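Local coordinates for uncharacterized protein (PDB 4YBV) that probably hydrolyses thioesters, as a hot dog-fold member of the thioesterase superfamily from Staphylococcus aureus, at residues I25-T30 with G84-T89; H100-K105 with G119-K124. The protein carries 1 engineered substitution. All coordinates share one frame; numbering follows the deposited sequence.

In the fold
Both contacts are antiparallel strand pairings in the one curved sheet of the hot dog fold, and both are largely buried. Contact 1 joins strand 22-28 to strand 85-95; contact 2 joins 99-107 to 113-124, and because 85-95 and 99-107 are themselves neighbours the two run on across the same sheet, their centres about 20 Å apart. Each turns one side-chain face to helix 42-60. On the other face they differ: contact 1 carries an arginine-serine pair and is met by no other chain, whereas in contact 2 Val101 and Thr120 meet a second subunit. Contact 2 alone puts aromatic rings against the helix.

Contact 1 (I25-T30 with G84-T89); sequences ISMPVT and GRVTAT
In the antiparallel hot dog sheet, strand 22-28 lies along the start of strand 85-95, with Ile25 facing Ala88, Ser26 facing Thr87, Met27 facing Val86 and Pro28 facing Arg85. The hydrogen-bonded pairs are regular: Ala88 N reaches Ile25 O at 2.8 Å, and Met27 N and Val86 O are 2.9 Å apart. Pro28 faces Arg85 in a non-hydrogen-bonded pair, where its lack of an N-H costs this pairing nothing; one step past the strand, Val29 N donates almost straight to Gly84 O at 3.0 Å.

On the face shared by Ser26 and Pro28, the Arg85 side chain bends at its third torsion (chi3 67°) and brings its guanidinium back over the partner strand. Its NH2 gives a nearly straight hydrogen bond to Ser26 OG, 3.1 Å away and in the guanidinium plane, while Met27 C and Pro28 N lie over one flat side. Ser26 OG is also hydrogen-bonded to Asp16 on the adjoining strand 14-19.

Ile25, Met27, Val86 and Ala88 point to the other face, where Ile25 and Ala88 pack on helix 42-60. There Met27 and Val86 run side by side, CG to CG2 at 3.8 Å, and Val29 CG2 crosses over to Val86 CG1 at 3.6 Å.

With Asp16 and Arg85 both close to one serine hydroxyl, Ser26 OG links three strands that are neighbours in the sheet, and the nearby opposite charges would be expected to polarise that hydroxyl.

Contact 2 (H100-K105 with G119-K124); sequences HVWDIK and GTVAIK
One face of the His100 imidazole is covered by Ile123, whose CD1 sits 3.8 Å from the ring centroid and only 10° off the ring normal, a CH-pi contact. The two side chains cross at about a right angle; Ile123 CG1 follows along, 3.8 Å from NE2 of His100. At the ring's rim, ND1 is hydrogen-bonded to Ser57 OG of helix 42-60. The Trp102 indole stands on the same face of the sheet, with Gly119 O at its edge near the ring plane, while Val121 CG2 comes in obliquely to Trp102 CD1 at 4.2 Å. Trp102 NE1 also bonds to Ser57 OG, so one helix hydroxyl holds both the histidine and the tryptophan. CG of Trp102 is anti to its carbonyl carbon (chi1 -69°), as is CG of His100, which sends both rings off the strand in a similar direction.

These strands, 99-107 and 113-124, form a beta hairpin within the hot dog sheet. His100 and Val121 bond in both directions, Val121 N to His100 O at 2.9 Å being almost perfectly straight (178°). The next hydrogen-bonded pair, Trp102 with Gly119, has Trp102 N to Gly119 O at 2.8 Å. Gly119 brings no side chain to the face carrying the two rings; Ile104 instead extends CD1 to within 3.9 Å of Gly119 N.

Between these pairs Val101 and Thr120 turn to the other side of the sheet. Their closest side-chain approach is loose, Val101 CG2 to Thr120 OG1 at 4.2 Å. Here a second subunit takes over: its Asn76 hydrogen-bonds Thr120 OG1, and its Ile78 packs on Val101.

Contact 1 (I25-T30 with G84-T89)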
loop_
_atom_site.group_PDB
_atom_site.type_symbol
_atom_site.label_atom_id
_atom_site.label_comp_id
_atom_site.label_asym_id
_atom_site.label_seq_id
_atom_site.Cartn_x
_atom_site.Cartn_y
_atom_site.Cartn_z
ATOM N N ILE A 25 11.537 0.643 -18.820
ATOM C CA ILE A 25 11.914 2.067 -19.013
ATOM C C ILE A 25 13.019 2.481 -18.088
ATOM O O ILE A 25 12.998 2.131 -16.923
ATOM C CB ILE A 25 10.762 3.036 -18.696
ATOM C CG1 ILE A 25 9.439 2.481 -19.115
ATOM C CG2 ILE A 25 10.982 4.373 -19.338
ATOM C CD1 ILE A 25 8.377 3.500 -18.880
ATOM N N SER A 26 13.949 3.288 -18.561
ATOM C CA SER A 26 15.051 3.708 -17.713
ATOM C C SER A 26 15.247 5.225 -17.757
ATOM O O SER A 26 14.649 5.926 -18.595
ATOM C CB SER A 26 16.363 2.997 -18.131
ATOM O OG SER A 26 16.667 3.254 -19.483
ATOM N N MET A 27 16.085 5.727 -16.864
ATOM C CA MET A 27 16.376 7.163 -16.834
ATOM C C MET A 27 17.660 7.385 -16.087
ATOM O O MET A 27 18.015 6.562 -15.237
ATOM C CB MET A 27 15.213 7.948 -16.186
ATOM C CG MET A 27 15.115 7.760 -14.676
ATOM S SD MET A 27 13.645 8.577 -13.945
ATOM C CE MET A 27 13.998 8.407 -12.234
ATOM N N PRO A 28 18.385 8.479 -16.409
ATOM C CA PRO A 28 19.640 8.823 -15.717
ATOM C C PRO A 28 19.418 9.411 -14.323
ATOM O O PRO A 28 18.501 10.189 -14.125
ATOM C CB PRO A 28 20.272 9.883 -16.625
ATOM C CG PRO A 28 19.116 10.534 -17.324
ATOM C CD PRO A 28 18.098 9.406 -17.523
ATOM N N VAL A 29 20.277 9.057 -13.380
ATOM C CA VAL A 29 20.211 9.653 -12.055
ATOM C C VAL A 29 21.024 10.932 -12.108
ATOM O O VAL A 29 22.260 10.882 -12.085
ATOM C CB VAL A 29 20.748 8.707 -10.985
ATOM C CG1 VAL A 29 20.725 9.388 -9.602
ATOM C CG2 VAL A 29 19.948 7.430 -10.977
ATOM N N THR A 30 20.333 12.070 -12.212
ATOM C CA THR A 30 20.985 13.377 -12.319
ATOM C C THR A 30 20.626 14.242 -11.110
ATOM O O THR A 30 19.748 13.867 -10.343
ATOM C CB THR A 30 20.578 14.092 -13.628
ATOM O OG1 THR A 30 19.175 14.387 -13.610
ATOM C CG2 THR A 30 20.875 13.197 -14.836
ATOM N N GLY A 84 24.619 6.813 -12.507
ATOM C CA GLY A 84 24.281 5.822 -13.512
ATOM C C GLY A 84 22.862 6.003 -14.004
ATOM O O GLY A 84 22.391 7.139 -14.155
ATOM N N ARG A 85 22.198 4.887 -14.278
ATOM C CA ARG A 85 20.820 4.884 -14.750
ATOM C C ARG A 85 20.063 3.990 -13.832
ATOM O O ARG A 85 20.648 3.102 -13.226
ATOM C CB ARG A 85 20.695 4.390 -16.196
ATOM C CG ARG A 85 21.417 5.272 -17.202
ATOM C CD ARG A 85 21.225 4.740 -18.623
ATOM N NE ARG A 85 19.844 4.838 -19.104
ATOM C CZ ARG A 85 19.336 5.920 -19.685
ATOM N NH1 ARG A 85 20.082 6.997 -19.821
ATOM N NH2 ARG A 85 18.080 5.938 -20.119
ATOM N N VAL A 86 18.764 4.235 -13.704
ATOM C CA VAL A 86 17.885 3.276 -13.070
ATOM C C VAL A 86 16.901 2.766 -14.091
ATOM O O VAL A 86 16.495 3.482 -15.025
ATOM C CB VAL A 86 17.137 3.874 -11.860
ATOM C CG1 VAL A 86 18.157 4.259 -10.807
ATOM C CG2 VAL A 86 16.258 5.062 -12.275
ATOM N N THR A 87 16.511 1.513 -13.892
ATOM C CA THR A 87 15.666 0.815 -14.831
ATOM C C THR A 87 14.497 0.183 -14.135
ATOM O O THR A 87 14.631 -0.569 -13.167
ATOM C CB THR A 87 16.462 -0.299 -15.574
ATOM O OG1 THR A 87 17.599 0.300 -16.183
ATOM C CG2 THR A 87 15.572 -0.929 -16.632
ATOM N N ALA A 88 13.330 0.488 -14.650
ATOM C CA ALA A 88 12.084 -0.040 -14.137
ATOM C C ALA A 88 11.563 -1.121 -15.080
ATOM O O ALA A 88 11.371 -0.844 -16.257
ATOM C CB ALA A 88 11.085 1.055 -14.033
ATOM N N THR A 89 11.280 -2.305 -14.536
ATOM C CA THR A 89 10.622 -3.387 -15.265
ATOM C C THR A 89 9.237 -3.619 -14.708
ATOM O O THR A 89 9.066 -4.022 -13.545
ATOM C CB THR A 89 11.438 -4.724 -15.213
ATOM O OG1 THR A 89 12.759 -4.481 -15.669
ATOM C CG2 THR A 89 10.824 -5.788 -16.102
#

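Contact 2 (H100-K105 with G119-K124)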
loop_
_atom_site.group_PDB
_atom_site.type_symbol
_atom_site.label_atom_id
_atom_site.label_comp_id
_atom_site.label_asym_id
_atom_site.label_seq_id
_atom_site.Cartn_x
_atom_site.Cartn_y
_atom_site.Cartn_z
ATOM N N HIS A 100 -6.186 -3.271 -14.411
ATOM C CA HIS A 100 -4.939 -4.026 -14.524
ATOM C C HIS A 100 -4.117 -3.876 -13.266
ATOM O O HIS A 100 -4.023 -2.787 -12.682
ATOM C CB HIS A 100 -4.093 -3.558 -15.707
ATOM C CG HIS A 100 -4.765 -3.720 -17.029
ATOM N ND1 HIS A 100 -4.235 -3.214 -18.194
ATOM C CD2 HIS A 100 -5.932 -4.325 -17.369
ATOM C CE1 HIS A 100 -5.051 -3.490 -19.197
ATOM N NE2 HIS A 100 -6.083 -4.165 -18.721
ATOM N N VAL A 101 -3.473 -4.955 -12.871
ATOM C CA VAL A 101 -2.594 -4.892 -11.727
ATOM C C VAL A 101 -1.208 -5.223 -12.199
ATOM O O VAL A 101 -1.028 -6.259 -12.834
ATOM C CB VAL A 101 -3.083 -5.848 -10.615
ATOM C CG1 VAL A 101 -2.088 -5.927 -9.490
ATOM C CG2 VAL A 101 -4.454 -5.389 -10.135
ATOM N N TRP A 102 -0.239 -4.334 -11.933
ATOM C CA TRP A 102 1.164 -4.457 -12.372
ATOM C C TRP A 102 2.159 -4.619 -11.249
ATOM O O TRP A 102 2.041 -3.977 -10.184
ATOM C CB TRP A 102 1.597 -3.207 -13.168
ATOM C CG TRP A 102 0.962 -3.053 -14.503
ATOM C CD1 TRP A 102 -0.255 -2.510 -14.782
ATOM C CD2 TRP A 102 1.523 -3.454 -15.757
ATOM N NE1 TRP A 102 -0.490 -2.556 -16.147
ATOM C CE2 TRP A 102 0.588 -3.136 -16.759
ATOM C CE3 TRP A 102 2.728 -4.051 -16.128
ATOM C CZ2 TRP A 102 0.819 -3.402 -18.120
ATOM C CZ3 TRP A 102 2.959 -4.311 -17.485
ATOM C CH2 TRP A 102 2.001 -3.974 -18.455
ATOM N N ASP A 103 3.201 -5.391 -11.519
ATOM C CA ASP A 103 4.326 -5.519 -10.608
ATOM C C ASP A 103 5.494 -4.732 -11.192
ATOM O O ASP A 103 5.766 -4.884 -12.351
ATOM C CB ASP A 103 4.700 -6.984 -10.451
ATOM C CG ASP A 103 5.411 -7.257 -9.179
ATOM O OD1 ASP A 103 4.698 -7.436 -8.166
ATOM O OD2 ASP A 103 6.660 -7.301 -9.185
ATOM N N ILE A 104 6.158 -3.871 -10.416
ATOM C CA ILE A 104 7.271 -3.090 -10.955
ATOM C C ILE A 104 8.499 -3.206 -10.072
ATOM O O ILE A 104 8.433 -2.963 -8.870
ATOM C CB ILE A 104 6.943 -1.583 -11.124
ATOM C CG1 ILE A 104 5.607 -1.340 -11.812
ATOM C CG2 ILE A 104 8.037 -0.872 -11.928
ATOM C CD1 ILE A 104 4.495 -0.976 -10.853
ATOM N N LYS A 105 9.626 -3.577 -10.674
ATOM C CA LYS A 105 10.866 -3.619 -9.937
ATOM C C LYS A 105 11.854 -2.619 -10.543
ATOM O O LYS A 105 12.087 -2.602 -11.743
ATOM C CB LYS A 105 11.430 -5.044 -9.924
ATOM C CG LYS A 105 10.591 -6.005 -9.047
ATOM C CD LYS A 105 11.173 -7.422 -9.106
ATOM C CE LYS A 105 10.518 -8.328 -8.074
ATOM N NZ LYS A 105 9.032 -8.265 -8.124
ATOM N N GLY A 119 1.202 -1.457 -8.916
ATOM C CA GLY A 119 0.248 -0.461 -9.356
ATOM C C GLY A 119 -1.057 -0.995 -9.895
ATOM O O GLY A 119 -1.109 -2.015 -10.564
ATOM N N THR A 120 -2.126 -0.301 -9.572
ATOM C CA THR A 120 -3.450 -0.626 -10.032
ATOM C C THR A 120 -4.004 0.439 -10.938
ATOM O O THR A 120 -4.206 1.596 -10.519
ATOM C CB THR A 120 -4.430 -0.792 -8.893
ATOM O OG1 THR A 120 -3.928 -1.772 -7.991
ATOM C CG2 THR A 120 -5.785 -1.215 -9.460
ATOM N N VAL A 121 -4.275 0.017 -12.175
ATOM C CA VAL A 121 -4.692 0.914 -13.241
ATOM C C VAL A 121 -6.126 0.655 -13.676
ATOM O O VAL A 121 -6.435 -0.430 -14.154
ATOM C CB VAL A 121 -3.782 0.784 -14.485
ATOM C CG1 VAL A 121 -4.290 1.691 -15.612
ATOM C CG2 VAL A 121 -2.357 1.072 -14.126
ATOM N N ALA A 122 -6.988 1.662 -13.546
ATOM C CA ALA A 122 -8.377 1.535 -13.970
ATOM C C ALA A 122 -8.468 1.721 -15.483
ATOM O O ALA A 122 -7.780 2.587 -16.043
ATOM C CB ALA A 122 -9.259 2.558 -13.253
ATOM N N ILE A 123 -9.293 0.914 -16.152
ATOM C CA ILE A 123 -9.462 1.080 -17.595
ATOM C C ILE A 123 -10.812 1.753 -17.830
ATOM O O ILE A 123 -11.860 1.196 -17.503
ATOM C CB ILE A 123 -9.347 -0.272 -18.360
ATOM C CG1 ILE A 123 -8.134 -1.073 -17.876
ATOM C CG2 ILE A 123 -9.219 -0.036 -19.857
ATOM C CD1 ILE A 123 -6.809 -0.384 -18.098
ATOM N N LYS A 124 -10.769 2.979 -18.352
ATOM C CA LYS A 124 -11.952 3.840 -18.457
ATOM C C LYS A 124 -12.296 4.183 -19.912
ATOM O O LYS A 124 -11.419 4.184 -20.770
ATOM C CB LYS A 124 -11.746 5.142 -17.649
ATOM C CG LYS A 124 -11.917 5.012 -16.114
ATOM C CD LYS A 124 -13.253 5.632 -15.660
ATOM C CE LYS A 124 -13.505 5.542 -14.137
ATOM N NZ LYS A 124 -13.802 4.185 -13.583
#